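Local structure of proline dehydrogenase (Bradyrhizobium japonicum USDA 110, 3HAZ) at residues A[8-13]-A[285-290]; A[238-243]-A[261-266]; A[266-271]-A[298-303]; A[513-518]-A[614-619]. The protein probably oxidises proline to glutamate in two steps, pairing an FAD-dependent proline dehydrogenase with an NAD-dependent aldehyde dehydrogenase in one chain. All coordinates share one frame; numbering follows the deposited sequence.

How the contacts relate
Contacts 1, 2 and 3 involve the proline dehydrogenase barrel, while contact 4 belongs to the aldehyde dehydrogenase side, about 49 Å from contact 3 between centres. Contacts 2 and 3 are neighbours: centres about 11 Å apart, both use helix 252-272, and they share Leu266. Contact 1 packs the N-terminal loop against the start of helix 287-298, and the segments of contact 3 alternate with its own along the chain; Ser290 touches Leu240 of contact 2. Contact 4 follows them in sequence and lies across the chain's centre from contacts 2 and 3. Three thus hold helices and the N-terminal loop around the FAD-binding barrel; the fourth seats an irregular segment on an aldehyde dehydrogenase helix.

Contact 1: residues A[8-13]-A[285-290]; sequences PPFTAP and DRLELS
Glu288 OE2 is the best-held polar atom here, gripped by two waters that each donate to it. Water 1 sits 2.7 Å from Glu288 OE2 and continues to Thr11 OG1. Water 2, at 2.5 Å from Glu288 OE2, also donates to Ala12 O, 2.7 Å away. The other carboxylate oxygen, OE1, takes the backbone N-H of Arg524, so both ends of the group are engaged. Torsions set this up: CG lies anti to the carbonyl carbon (chi1 -70°) and the chain beyond it is extended, carrying the carboxylate across to the loop 8-13. There its CD comes to rest 3.5 Å from Phe10 O, which itself accepts from Arg524 NE. Helix 287-298 is one of the outer helices of the proline dehydrogenase (βα)8 barrel, and the N-terminal loop is laid over it and over helix 320-333. An alanine in place of Glu288 would remove the carboxylate and probably leave both waters and Arg524 N short of an acceptor, loosening the loop on the helix. Phe10 supplies the apolar half. Its CG stands anti to the backbone N (chi1 -173°), turning the ring toward the helix so that Glu288 CG meets it at the edge, 4.2 Å from Phe10 CD2. Leu287 CD2 approaches obliquely, 4.1 Å from Phe10 CE2. One face has Ala12 N above it, offset toward the rim, and Val323 and Ala322 of helix 320-333 also touch the ring. Ser290 OG donates to Leu287 O over 2.6 Å.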
# COMPACT_ATOMS: atom_id res chain seq x y z
N PRO A 8 -38.56 -26.24 -36.12
CA PRO A 8 -37.31 -26.98 -36.32
C PRO A 8 -36.70 -27.39 -34.99
O PRO A 8 -37.01 -26.78 -33.97
CB PRO A 8 -36.40 -25.95 -37.01
CG PRO A 8 -37.31 -24.86 -37.50
CD PRO A 8 -38.46 -24.83 -36.54
N PRO A 9 -35.85 -28.43 -34.99
CA PRO A 9 -35.20 -28.84 -33.74
C PRO A 9 -34.57 -27.64 -33.05
O PRO A 9 -33.88 -26.86 -33.71
CB PRO A 9 -34.13 -29.82 -34.22
CG PRO A 9 -34.71 -30.41 -35.47
CD PRO A 9 -35.49 -29.30 -36.12
N PHE A 10 -34.81 -27.49 -31.75
CA PHE A 10 -34.33 -26.32 -31.01
C PHE A 10 -32.80 -26.20 -31.05
O PHE A 10 -32.08 -27.16 -30.79
CB PHE A 10 -34.82 -26.39 -29.57
CG PHE A 10 -34.52 -25.16 -28.77
CD1 PHE A 10 -35.29 -24.02 -28.90
CD2 PHE A 10 -33.48 -25.15 -27.86
CE1 PHE A 10 -35.02 -22.89 -28.15
CE2 PHE A 10 -33.20 -24.02 -27.10
CZ PHE A 10 -33.98 -22.89 -27.25
N THR A 11 -32.31 -25.00 -31.35
CA THR A 11 -30.87 -24.79 -31.47
C THR A 11 -30.42 -23.34 -31.21
O THR A 11 -29.62 -22.78 -31.96
CB THR A 11 -30.36 -25.25 -32.86
OG1 THR A 11 -28.96 -24.99 -32.98
CG2 THR A 11 -31.11 -24.54 -33.98
N ALA A 12 -30.92 -22.74 -30.14
CA ALA A 12 -30.51 -21.39 -29.75
C ALA A 12 -29.04 -21.33 -29.34
O ALA A 12 -28.48 -22.33 -28.87
CB ALA A 12 -31.39 -20.87 -28.62
N PRO A 13 -28.39 -20.16 -29.52
CA PRO A 13 -27.00 -20.00 -29.07
C PRO A 13 -26.86 -20.31 -27.58
O PRO A 13 -27.65 -19.82 -26.77
CB PRO A 13 -26.72 -18.51 -29.35
CG PRO A 13 -27.65 -18.18 -30.49
CD PRO A 13 -28.90 -18.96 -30.19
N ASP A 285 -26.96 -28.99 -20.75
CA ASP A 285 -26.49 -29.80 -21.87
C ASP A 285 -27.53 -30.82 -22.32
O ASP A 285 -27.37 -31.48 -23.34
CB ASP A 285 -25.11 -30.44 -21.61
CG ASP A 285 -25.14 -31.48 -20.50
OD1 ASP A 285 -26.23 -31.77 -19.95
OD2 ASP A 285 -24.06 -32.01 -20.17
N ARG A 286 -28.62 -30.93 -21.55
CA ARG A 286 -29.72 -31.81 -21.92
C ARG A 286 -30.94 -31.05 -22.46
O ARG A 286 -31.94 -31.67 -22.84
CB ARG A 286 -30.13 -32.67 -20.72
CG ARG A 286 -29.12 -33.77 -20.38
CD ARG A 286 -29.40 -34.36 -19.00
NE ARG A 286 -28.95 -35.74 -18.87
CZ ARG A 286 -28.85 -36.39 -17.71
NH1 ARG A 286 -29.15 -35.76 -16.58
NH2 ARG A 286 -28.45 -37.65 -17.68
N LEU A 287 -30.87 -29.72 -22.49
CA LEU A 287 -32.02 -28.92 -22.93
C LEU A 287 -32.52 -29.30 -24.33
O LEU A 287 -33.70 -29.61 -24.52
CB LEU A 287 -31.69 -27.43 -22.89
CG LEU A 287 -32.84 -26.52 -23.34
CD1 LEU A 287 -34.11 -26.83 -22.57
CD2 LEU A 287 -32.48 -25.05 -23.22
N GLU A 288 -31.63 -29.25 -25.31
CA GLU A 288 -31.97 -29.54 -26.69
C GLU A 288 -32.53 -30.95 -26.87
O GLU A 288 -33.52 -31.15 -27.57
CB GLU A 288 -30.75 -29.36 -27.59
CG GLU A 288 -30.30 -27.93 -27.77
CD GLU A 288 -29.20 -27.80 -28.82
OE1 GLU A 288 -28.79 -28.84 -29.38
OE2 GLU A 288 -28.76 -26.65 -29.09
N LEU A 289 -31.88 -31.92 -26.24
CA LEU A 289 -32.31 -33.30 -26.34
C LEU A 289 -33.69 -33.47 -25.72
O LEU A 289 -34.55 -34.15 -26.26
CB LEU A 289 -31.29 -34.23 -25.66
CG LEU A 289 -31.59 -35.73 -25.74
CD1 LEU A 289 -31.67 -36.20 -27.20
CD2 LEU A 289 -30.56 -36.52 -24.96
N SER A 290 -33.90 -32.82 -24.58
CA SER A 290 -35.19 -32.92 -23.90
C SER A 290 -36.32 -32.37 -24.76
O SER A 290 -37.41 -32.96 -24.83
CB SER A 290 -35.15 -32.20 -22.55
OG SER A 290 -35.25 -30.79 -22.73
O HOH W 1 -27.14 -25.79 -31.06
O HOH W 2 -29.44 -24.61 -27.72

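Contact 2: residues A[238-243]-A[261-266]; sequences VKLSAL and PQLLDL. With SO4 (sulfate ion), chain K.
A β-α step of the proline dehydrogenase barrel is packed here: the chain leaves strand 235-238, makes the short, weakly bonded helix 240-243 and later runs back along helix 252-272. The interface is wholly aliphatic, and Leu263 is at its centre, touching three residues. With CG anti to the backbone N (chi1 -170°), Leu263 sends both methyls to the other segment. Its CD2 lies 3.9 Å from Leu240 CD2, the two side chains crossing obliquely. The other branch, CD1, meets Leu243 CD1 at 4.0 Å, where the chains cross at about a right angle. Val238 CG1 slides past in the opposite direction, 4.1 Å from Leu263 CD1. One turn on, Leu266 reaches Leu243 tip to tip, CD1 to CD2 at 3.9 Å. Phe277 of strand 276-279 touches Val238, Leu263 and Leu266, and Tyr214 of helix 204-223 packs on Val238 and Leu266. Lys239 points away from all this; its NZ forms a salt bridge with Asp280 and a weak 3.4 Å bond to O4 of a sulfate ion that is probably a crystallisation additive. Strands 235-238 and 276-279 pair in parallel, so helix 252-272 completes a β-α-β crossover, of the kind that repeats round a TIM barrel.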
# COMPACT_ATOMS: atom_id res chain seq x y z
N VAL A 238 -42.00 -35.45 -13.82
CA VAL A 238 -41.23 -36.55 -14.38
C VAL A 238 -39.91 -36.04 -14.93
O VAL A 238 -39.84 -34.93 -15.46
CB VAL A 238 -42.04 -37.23 -15.51
CG1 VAL A 238 -41.13 -37.94 -16.48
CG2 VAL A 238 -43.09 -38.17 -14.91
N LYS A 239 -38.85 -36.84 -14.78
CA LYS A 239 -37.53 -36.50 -15.30
C LYS A 239 -37.07 -37.45 -16.41
O LYS A 239 -37.01 -38.67 -16.21
CB LYS A 239 -36.48 -36.50 -14.18
CG LYS A 239 -36.44 -35.23 -13.36
CD LYS A 239 -35.37 -35.33 -12.28
CE LYS A 239 -35.26 -34.03 -11.49
NZ LYS A 239 -36.56 -33.64 -10.90
N LEU A 240 -36.75 -36.90 -17.57
CA LEU A 240 -36.29 -37.73 -18.68
C LEU A 240 -35.08 -38.58 -18.31
O LEU A 240 -34.97 -39.71 -18.76
CB LEU A 240 -35.98 -36.89 -19.92
CG LEU A 240 -37.17 -36.05 -20.39
CD1 LEU A 240 -36.83 -35.19 -21.60
CD2 LEU A 240 -38.35 -36.96 -20.69
N SER A 241 -34.18 -38.06 -17.48
CA SER A 241 -32.97 -38.81 -17.14
C SER A 241 -33.31 -40.06 -16.31
O SER A 241 -32.53 -41.01 -16.26
CB SER A 241 -31.93 -37.94 -16.41
OG SER A 241 -32.32 -37.66 -15.07
N ALA A 242 -34.47 -40.04 -15.65
CA ALA A 242 -34.91 -41.20 -14.89
C ALA A 242 -35.40 -42.33 -15.81
O ALA A 242 -35.38 -43.50 -15.44
CB ALA A 242 -36.01 -40.80 -13.91
N LEU A 243 -35.82 -41.96 -17.02
CA LEU A 243 -36.45 -42.90 -17.94
C LEU A 243 -35.52 -43.49 -18.99
O LEU A 243 -35.93 -44.34 -19.79
CB LEU A 243 -37.63 -42.22 -18.64
CG LEU A 243 -38.78 -41.88 -17.70
CD1 LEU A 243 -39.72 -40.88 -18.34
CD2 LEU A 243 -39.52 -43.16 -17.28
N PRO A 261 -41.38 -43.63 -26.64
CA PRO A 261 -42.55 -44.48 -26.38
C PRO A 261 -42.81 -44.60 -24.89
O PRO A 261 -43.96 -44.73 -24.47
CB PRO A 261 -42.14 -45.84 -26.97
CG PRO A 261 -41.02 -45.54 -27.93
CD PRO A 261 -40.31 -44.35 -27.36
N GLN A 262 -41.75 -44.58 -24.09
CA GLN A 262 -41.89 -44.66 -22.64
C GLN A 262 -42.62 -43.43 -22.09
O GLN A 262 -43.58 -43.56 -21.33
CB GLN A 262 -40.52 -44.80 -21.98
CG GLN A 262 -39.63 -45.86 -22.60
CD GLN A 262 -39.97 -47.27 -22.16
OE1 GLN A 262 -41.08 -47.55 -21.71
NE2 GLN A 262 -39.00 -48.17 -22.29
N LEU A 263 -42.15 -42.24 -22.48
CA LEU A 263 -42.76 -40.99 -22.03
C LEU A 263 -44.19 -40.88 -22.54
O LEU A 263 -45.05 -40.33 -21.86
CB LEU A 263 -41.96 -39.78 -22.51
CG LEU A 263 -42.38 -38.43 -21.89
CD1 LEU A 263 -42.08 -38.41 -20.39
CD2 LEU A 263 -41.71 -37.25 -22.59
N LEU A 264 -44.42 -41.39 -23.74
CA LEU A 264 -45.77 -41.39 -24.31
C LEU A 264 -46.72 -42.25 -23.48
O LEU A 264 -47.83 -41.84 -23.18
CB LEU A 264 -45.74 -41.88 -25.77
CG LEU A 264 -47.10 -41.94 -26.45
CD1 LEU A 264 -47.83 -40.61 -26.32
CD2 LEU A 264 -46.96 -42.34 -27.92
N ASP A 265 -46.27 -43.45 -23.13
CA ASP A 265 -47.07 -44.37 -22.31
C ASP A 265 -47.48 -43.70 -21.00
O ASP A 265 -48.65 -43.76 -20.60
CB ASP A 265 -46.27 -45.65 -22.03
CG ASP A 265 -47.10 -46.74 -21.36
OD1 ASP A 265 -48.20 -46.45 -20.84
OD2 ASP A 265 -46.64 -47.89 -21.35
N LEU A 266 -46.53 -43.05 -20.35
CA LEU A 266 -46.82 -42.35 -19.10
C LEU A 266 -47.79 -41.17 -19.30
O LEU A 266 -48.70 -40.99 -18.51
CB LEU A 266 -45.53 -41.90 -18.41
CG LEU A 266 -44.62 -42.99 -17.84
CD1 LEU A 266 -43.35 -42.37 -17.23
CD2 LEU A 266 -45.34 -43.85 -16.80
S SO4 K . -36.21 -29.92 -8.86
O1 SO4 K . -37.23 -28.93 -8.56
O2 SO4 K . -34.90 -29.35 -8.53
O3 SO4 K . -36.43 -31.12 -8.04
O4 SO4 K . -36.26 -30.28 -10.27

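Contact 3: residues A[266-271]-A[298-303]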
# COMPACT_ATOMS: atom_id res chain seq x y z
N LEU A 266 -46.53 -43.05 -20.35
CA LEU A 266 -46.82 -42.35 -19.10
C LEU A 266 -47.79 -41.17 -19.30
O LEU A 266 -48.70 -40.99 -18.51
CB LEU A 266 -45.53 -41.90 -18.41
CG LEU A 266 -44.62 -42.99 -17.84
CD1 LEU A 266 -43.35 -42.37 -17.23
CD2 LEU A 266 -45.34 -43.85 -16.80
N ALA A 267 -47.60 -40.40 -20.36
CA ALA A 267 -48.49 -39.28 -20.67
C ALA A 267 -49.93 -39.76 -20.92
O ALA A 267 -50.89 -39.13 -20.49
CB ALA A 267 -47.98 -38.51 -21.89
N GLN A 268 -50.06 -40.88 -21.62
CA GLN A 268 -51.36 -41.47 -21.90
C GLN A 268 -52.06 -41.89 -20.61
O GLN A 268 -53.26 -41.71 -20.45
CB GLN A 268 -51.21 -42.67 -22.83
CG GLN A 268 -50.64 -42.34 -24.23
CD GLN A 268 -50.45 -43.59 -25.08
OE1 GLN A 268 -50.38 -44.70 -24.55
NE2 GLN A 268 -50.36 -43.41 -26.40
N ARG A 269 -51.29 -42.44 -19.68
CA ARG A 269 -51.84 -42.87 -18.40
C ARG A 269 -52.31 -41.66 -17.59
O ARG A 269 -53.32 -41.74 -16.89
CB ARG A 269 -50.80 -43.66 -17.61
CG ARG A 269 -50.59 -45.08 -18.13
CD ARG A 269 -49.24 -45.61 -17.69
NE ARG A 269 -49.02 -46.98 -18.12
CZ ARG A 269 -49.41 -48.05 -17.43
NH1 ARG A 269 -50.04 -47.90 -16.27
NH2 ARG A 269 -49.17 -49.26 -17.90
N ALA A 270 -51.56 -40.57 -17.69
CA ALA A 270 -51.92 -39.32 -17.02
C ALA A 270 -53.16 -38.71 -17.68
O ALA A 270 -54.07 -38.24 -17.00
CB ALA A 270 -50.75 -38.34 -17.07
N LYS A 271 -53.18 -38.73 -19.01
CA LYS A 271 -54.32 -38.23 -19.76
C LYS A 271 -55.61 -38.93 -19.35
O LYS A 271 -56.64 -38.29 -19.17
CB LYS A 271 -54.08 -38.39 -21.27
CG LYS A 271 -55.33 -38.17 -22.11
CD LYS A 271 -54.99 -38.11 -23.59
CE LYS A 271 -56.23 -37.89 -24.45
NZ LYS A 271 -57.01 -39.14 -24.66
N LEU A 298 -45.23 -35.20 -27.78
CA LEU A 298 -46.41 -34.36 -27.86
C LEU A 298 -47.11 -34.54 -29.20
O LEU A 298 -48.32 -34.38 -29.30
CB LEU A 298 -46.05 -32.88 -27.66
CG LEU A 298 -47.21 -31.89 -27.78
CD1 LEU A 298 -48.20 -32.06 -26.63
CD2 LEU A 298 -46.71 -30.45 -27.84
N ALA A 299 -46.35 -34.89 -30.23
CA ALA A 299 -46.90 -35.02 -31.57
C ALA A 299 -47.85 -36.21 -31.72
O ALA A 299 -48.66 -36.24 -32.63
CB ALA A 299 -45.79 -35.10 -32.58
N ASP A 300 -47.74 -37.19 -30.83
CA ASP A 300 -48.56 -38.39 -30.94
C ASP A 300 -50.05 -38.08 -30.81
O ASP A 300 -50.49 -37.49 -29.83
CB ASP A 300 -48.14 -39.44 -29.91
CG ASP A 300 -48.77 -40.80 -30.19
OD1 ASP A 300 -49.98 -40.96 -29.93
OD2 ASP A 300 -48.05 -41.71 -30.65
N PRO A 301 -50.84 -38.51 -31.81
CA PRO A 301 -52.28 -38.23 -31.88
C PRO A 301 -53.03 -38.66 -30.62
O PRO A 301 -54.09 -38.12 -30.34
CB PRO A 301 -52.74 -39.07 -33.08
CG PRO A 301 -51.52 -39.22 -33.92
CD PRO A 301 -50.37 -39.29 -32.96
N SER A 302 -52.48 -39.62 -29.89
CA SER A 302 -53.12 -40.14 -28.68
C SER A 302 -53.22 -39.08 -27.57
O SER A 302 -53.95 -39.27 -26.60
CB SER A 302 -52.38 -41.37 -28.16
OG SER A 302 -51.14 -41.02 -27.57
N LEU A 303 -52.49 -37.98 -27.71
CA LEU A 303 -52.50 -36.94 -26.68
C LEU A 303 -53.46 -35.79 -27.00
O LEU A 303 -53.57 -34.82 -26.25
CB LEU A 303 -51.08 -36.43 -26.39
CG LEU A 303 -50.13 -37.52 -25.87
CD1 LEU A 303 -48.77 -36.95 -25.48
CD2 LEU A 303 -50.77 -38.26 -24.70
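Gln268 has CG anti to its carbonyl carbon (chi1 -63°) and an extended chain beyond, while Ser302 holds OG in the crowded position between backbone N and carbonyl carbon (chi1 73°); the two tips therefore meet. They join helix 252-272 of the proline dehydrogenase barrel to an Asx turn at Asp300, in the loop that leads from helix 287-298 toward strand 309-314. Gln268 NE2 donates to Ser302 OG over 2.8 Å, a fairly straight bond at 159° with the acceptor nearly in the amide plane. The hydroxyl passes its own proton on, OG donating to Asp300 OD1 at 2.6 Å from above the carboxylate plane. That same OD1 closes the turn by taking the backbone N of Ser302 on its anti lone pair, 2.8 Å away. Two donors thus hold one oxygen and fix the hydroxyl as an acceptor for the glutamine. Beside this polar chain, the forked end of Leu303 packs on Ala267, with CD1 and CD2 each 4.0 Å from Ala267 CB, and crosses Gln268 at about a right angle. Leu264 of the same helix also touches Leu303. Lys271 runs extended to CE and bends at chi4, its CD 3.4 Å from Ser302 O.

Contact 4: residues A[513-518]-A[614-619]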
# COMPACT_ATOMS: atom_id res chain seq x y z
N ARG A 513 -1.82 -17.97 -17.64
CA ARG A 513 -1.85 -18.42 -19.03
C ARG A 513 -3.28 -18.49 -19.54
O ARG A 513 -4.23 -18.42 -18.75
CB ARG A 513 -1.21 -19.80 -19.14
CG ARG A 513 -2.02 -20.88 -18.47
CD ARG A 513 -1.17 -22.05 -18.04
NE ARG A 513 -1.73 -22.68 -16.86
CZ ARG A 513 -2.57 -23.71 -16.89
NH1 ARG A 513 -2.92 -24.24 -18.05
NH2 ARG A 513 -3.04 -24.21 -15.76
N ARG A 514 -3.45 -18.62 -20.85
CA ARG A 514 -4.77 -18.88 -21.41
C ARG A 514 -5.15 -20.35 -21.24
O ARG A 514 -4.29 -21.23 -21.08
CB ARG A 514 -4.85 -18.48 -22.89
CG ARG A 514 -3.50 -18.34 -23.57
CD ARG A 514 -3.20 -16.89 -23.91
NE ARG A 514 -3.58 -16.56 -25.28
CZ ARG A 514 -3.54 -15.34 -25.80
NH1 ARG A 514 -3.90 -15.14 -27.07
NH2 ARG A 514 -3.15 -14.31 -25.06
N ASN A 515 -6.45 -20.61 -21.26
CA ASN A 515 -6.97 -21.96 -21.14
C ASN A 515 -7.29 -22.47 -22.54
O ASN A 515 -7.64 -21.68 -23.42
CB ASN A 515 -8.24 -21.94 -20.29
CG ASN A 515 -8.67 -23.33 -19.83
OD1 ASN A 515 -7.99 -24.32 -20.08
ND2 ASN A 515 -9.79 -23.39 -19.13
N SER A 516 -7.15 -23.76 -22.77
CA SER A 516 -7.51 -24.32 -24.07
C SER A 516 -9.03 -24.31 -24.23
O SER A 516 -9.76 -24.26 -23.24
CB SER A 516 -6.96 -25.74 -24.23
OG SER A 516 -7.22 -26.51 -23.08
N ARG A 517 -9.50 -24.36 -25.47
CA ARG A 517 -10.94 -24.35 -25.74
C ARG A 517 -11.51 -25.75 -25.86
O ARG A 517 -10.88 -26.64 -26.42
CB ARG A 517 -11.24 -23.58 -27.02
CG ARG A 517 -11.09 -22.07 -26.91
CD ARG A 517 -11.58 -21.42 -28.20
NE ARG A 517 -12.86 -21.98 -28.63
CZ ARG A 517 -13.29 -21.98 -29.89
NH1 ARG A 517 -14.47 -22.51 -30.18
NH2 ARG A 517 -12.55 -21.44 -30.85
N GLY A 518 -12.73 -25.93 -25.34
CA GLY A 518 -13.44 -27.19 -25.47
C GLY A 518 -14.69 -27.02 -26.31
O GLY A 518 -14.85 -26.01 -27.00
N ALA A 614 -2.50 -31.23 -24.64
CA ALA A 614 -1.26 -30.94 -25.37
C ALA A 614 -0.99 -29.44 -25.38
O ALA A 614 0.12 -29.01 -25.08
CB ALA A 614 -1.33 -31.49 -26.80
N ALA A 615 -2.01 -28.66 -25.72
CA ALA A 615 -1.89 -27.20 -25.74
C ALA A 615 -1.67 -26.64 -24.34
O ALA A 615 -0.94 -25.68 -24.16
CB ALA A 615 -3.11 -26.56 -26.39
N ASP A 616 -2.33 -27.23 -23.35
CA ASP A 616 -2.13 -26.82 -21.96
C ASP A 616 -0.68 -27.05 -21.52
O ASP A 616 -0.09 -26.21 -20.83
CB ASP A 616 -3.09 -27.57 -21.02
CG ASP A 616 -4.56 -27.15 -21.19
OD1 ASP A 616 -4.84 -26.11 -21.82
OD2 ASP A 616 -5.44 -27.88 -20.69
N PHE A 617 -0.11 -28.18 -21.91
CA PHE A 617 1.28 -28.46 -21.57
C PHE A 617 2.19 -27.35 -22.10
O PHE A 617 3.05 -26.85 -21.38
CB PHE A 617 1.74 -29.80 -22.15
CG PHE A 617 1.54 -30.97 -21.23
CD1 PHE A 617 0.89 -32.12 -21.68
CD2 PHE A 617 2.01 -30.94 -19.93
CE1 PHE A 617 0.71 -33.20 -20.85
CE2 PHE A 617 1.82 -32.02 -19.09
CZ PHE A 617 1.18 -33.15 -19.55
N CYS A 618 1.98 -26.96 -23.35
CA CYS A 618 2.81 -25.93 -23.98
C CYS A 618 2.72 -24.60 -23.24
O CYS A 618 3.75 -23.97 -22.95
CB CYS A 618 2.41 -25.74 -25.45
SG CYS A 618 2.71 -27.17 -26.51
N ARG A 619 1.51 -24.17 -22.92
CA ARG A 619 1.32 -22.87 -22.28
C ARG A 619 1.81 -22.88 -20.84
O ARG A 619 2.40 -21.92 -20.38
CB ARG A 619 -0.14 -22.42 -22.36
CG ARG A 619 -0.65 -22.26 -23.78
CD ARG A 619 -1.90 -21.38 -23.85
NE ARG A 619 -2.35 -21.24 -25.24
CZ ARG A 619 -3.30 -21.99 -25.79
NH1 ARG A 619 -3.90 -22.93 -25.08
NH2 ARG A 619 -3.64 -21.80 -27.06
O HOH W 3 -3.57 -23.74 -22.23
O HOH W 4 -7.20 -26.80 -18.98
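Asp616, on helix 604-629, can be followed outward atom by atom. Asp616 CB lies 4.5 Å from Arg513 NH1, and the Arg513 guanidinium makes a cation-π contact with Phe509. CG lies anti to the carbonyl carbon (chi1 -69°), which turns the carboxylate toward the segment 513-518. Asp616 OD1 then receives the hydroxyl of Ser516, whose OG is 2.7 Å away and above the carboxylate plane. Ser516 N adds a weak bond to Asp616 OD1 at 3.4 Å. Water 3 is the third donor to Asp616 OD1, at 2.7 Å, and it also donates to Arg514 O. Asp616 OD2 takes water 4 at 2.7 Å, and that water reaches Asn515 OD1 as well. The carboxylate is buried yet well supplied with donors, and the arginines nearby would be expected to favour its charged form. An alanine at Asp616 would take away the carboxylate and probably leave Ser516 OG and the two waters each short of an acceptor, loosening the segment on the helix. One turn further on, Arg619 lies extended from CG to NE, crossing Arg514 at about a right angle with its CD 3.4 Å from Arg514 CG. Its NH1 donates to water 3 in the guanidinium plane, over 3.0 Å. Beyond the two segments, Arg619 NH1 forms a salt bridge with Glu586 of helix 571-587, Arg612 NE bonds to Ser516 OG, and Asn515 ND2 donates to Pro505 O. A buried carboxylate and its waters thus seat this irregular segment on a helix of the aldehyde dehydrogenase part, and the backbone bond of Gly518 to Gly359 ties it to the proline dehydrogenase part as well, consistent with a link between the two enzymes of a bifunctional PutA.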